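Side-chain contact in cytochrome c, class II (Shewanella frigidimarina, PDB 4ULV), which carries a covalently bound heme c, binds diatomic gases and, as its family assignment suggests, probably takes part in electron transfer: residues 23-28 against 32-37. Numbering follows the deposited sequence.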
loop_
_atom_site.group_PDB
_atom_site.type_symbol
_atom_site.label_atom_id
_atom_site.label_comp_id
_atom_site.label_asym_id
_atom_site.label_seq_id
_atom_site.Cartn_x
_atom_site.Cartn_y
_atom_site.Cartn_z
ATOM N N PHE A 23 5.753 3.335 9.076
ATOM C CA PHE A 23 7.008 3.961 9.484
ATOM C C PHE A 23 6.917 4.472 10.921
ATOM O O PHE A 23 7.898 4.420 11.700
ATOM C CB PHE A 23 7.325 5.105 8.529
ATOM C CG PHE A 23 8.736 5.653 8.662
ATOM C CD1 PHE A 23 9.798 4.905 8.248
ATOM C CD2 PHE A 23 8.966 6.923 9.102
ATOM C CE1 PHE A 23 11.097 5.349 8.352
ATOM C CE2 PHE A 23 10.242 7.400 9.205
ATOM C CZ PHE A 23 11.325 6.611 8.802
ATOM N N GLY A 24 5.778 5.028 11.286
ATOM C CA GLY A 24 5.511 5.504 12.649
ATOM C C GLY A 24 5.543 4.448 13.714
ATOM O O GLY A 24 6.104 4.608 14.788
ATOM N N ASP A 25 4.997 3.274 13.361
ATOM C CA ASP A 25 5.095 2.130 14.270
ATOM C C ASP A 25 6.512 1.686 14.523
ATOM O O ASP A 25 6.910 1.385 15.664
ATOM C CB ASP A 25 4.206 0.963 13.833
ATOM C CG ASP A 25 4.031 -0.057 14.930
ATOM O OD1 ASP A 25 3.441 0.301 15.970
ATOM O OD2 ASP A 25 4.478 -1.227 14.734
ATOM N N MET A 26 7.284 1.638 13.442
ATOM C CA MET A 26 8.679 1.278 13.538
ATOM C C MET A 26 9.405 2.299 14.450
ATOM O O MET A 26 10.192 1.914 15.322
ATOM C CB MET A 26 9.288 1.286 12.138
ATOM C CG MET A 26 8.707 0.169 11.274
ATOM S SD MET A 26 9.092 0.421 9.508
ATOM C CE MET A 26 10.725 0.009 9.708
ATOM N N GLY A 27 9.124 3.579 14.231
ATOM C CA GLY A 27 9.837 4.620 15.017
ATOM C C GLY A 27 9.390 4.524 16.473
ATOM O O GLY A 27 10.271 4.634 17.382
ATOM N N ALA A 28 8.126 4.221 16.757
ATOM C CA ALA A 28 7.686 4.038 18.169
ATOM C C ALA A 28 8.469 2.947 18.877
ATOM O O ALA A 28 8.830 3.085 20.037
ATOM C CB ALA A 28 6.183 3.773 18.261
ATOM N N GLY A 32 11.145 3.744 22.211
ATOM C CA GLY A 32 10.721 3.300 23.506
ATOM C C GLY A 32 9.251 3.463 23.818
ATOM O O GLY A 32 8.812 3.310 24.999
ATOM N N LYS A 33 8.447 3.752 22.784
ATOM C CA LYS A 33 7.060 4.122 22.999
ATOM C C LYS A 33 6.144 2.933 22.925
ATOM O O LYS A 33 5.016 3.026 23.354
ATOM C CB LYS A 33 6.657 5.218 22.029
ATOM C CG LYS A 33 7.306 6.531 22.440
ATOM C CD LYS A 33 6.999 7.686 21.545
ATOM C CE LYS A 33 7.403 8.957 22.291
ATOM N NZ LYS A 33 7.272 10.108 21.375
ATOM N N LYS A 34 6.630 1.808 22.395
ATOM C CA LYS A 34 5.862 0.560 22.438
ATOM C C LYS A 34 6.813 -0.608 22.334
ATOM O O LYS A 34 7.967 -0.400 21.957
ATOM C CB LYS A 34 4.811 0.490 21.335
ATOM C CG LYS A 34 5.427 0.530 19.972
ATOM C CD LYS A 34 4.407 0.516 18.849
ATOM C CE LYS A 34 4.017 -0.929 18.628
ATOM N NZ LYS A 34 2.626 -1.049 18.213
ATOM N N PRO A 35 6.374 -1.798 22.770
ATOM C CA PRO A 35 7.296 -2.897 22.860
ATOM C C PRO A 35 7.925 -3.185 21.495
ATOM O O PRO A 35 7.271 -3.189 20.455
ATOM C CB PRO A 35 6.446 -4.064 23.415
ATOM C CG PRO A 35 5.269 -3.376 24.110
ATOM C CD PRO A 35 5.009 -2.123 23.280
ATOM N N PHE A 36 9.197 -3.555 21.507
ATOM C CA PHE A 36 9.950 -3.830 20.293
ATOM C C PHE A 36 9.751 -5.296 19.898
ATOM O O PHE A 36 9.961 -6.194 20.705
ATOM C CB PHE A 36 11.468 -3.610 20.494
ATOM C CG PHE A 36 12.235 -3.758 19.211
ATOM C CD1 PHE A 36 12.431 -2.683 18.357
ATOM C CD2 PHE A 36 12.807 -4.999 18.851
ATOM C CE1 PHE A 36 13.119 -2.858 17.148
ATOM C CE2 PHE A 36 13.492 -5.160 17.663
ATOM C CZ PHE A 36 13.628 -4.104 16.800
ATOM N N ASP A 37 9.323 -5.538 18.661
ATOM C CA ASP A 37 9.187 -6.878 18.110
ATOM C C ASP A 37 9.894 -6.886 16.763
ATOM O O ASP A 37 9.445 -6.185 15.850
ATOM C CB ASP A 37 7.659 -7.187 17.953
ATOM C CG ASP A 37 7.371 -8.541 17.411
ATOM O OD1 ASP A 37 8.033 -8.969 16.427
ATOM O OD2 ASP A 37 6.375 -9.152 17.930
HETATM O O HOH W 1 2.712 -2.992 15.723
#
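Lys34 lays the aliphatic part of its side chain over the methyl of Ala28, its CG lying 3.7 Å from Ala28 CB. It then bends at its third and fourth torsions (chi3 -83°) and meets the carboxylate of Asp25, one turn back along the helix, where the two side chains cross at about a right angle. With CG anti to the backbone N (chi1 -165°), the carboxylate of Asp25 swings out to the lysine, and Asp25 OD1 takes the ammonium on its syn lone pair, 2.7 Å from Lys34 NZ, in a salt bridge. A water closes the ring: it donates to Asp25 OD2 at 2.7 Å and accepts from Lys34 NZ at 3.2 Å. Cutting Lys34 back to an alanine is likely to leave Asp25 OD1 without its ammonium, rob the water of a donor and uncover the Ala28 methyl. Asn1 of the second subunit also packs on Asp25. The carbonyl of Ala28 receives the backbone N of Lys33 (Ala28 O to Lys33 N 2.9 Å, the donor tilted 19° from the carbonyl plane) and, weakly, that of Lys34. That bond spans five residues and Gly32 has a positive phi, as in a Schellman-type helix end. Away from the heme, the contact ties the first inter-helix loop of the cytochrome c' four-helix bundle back to helix 5-30, while Asp25 OD2 forms a salt bridge with Arg44 of helix 38-51 and Asp37 caps the start of that helix.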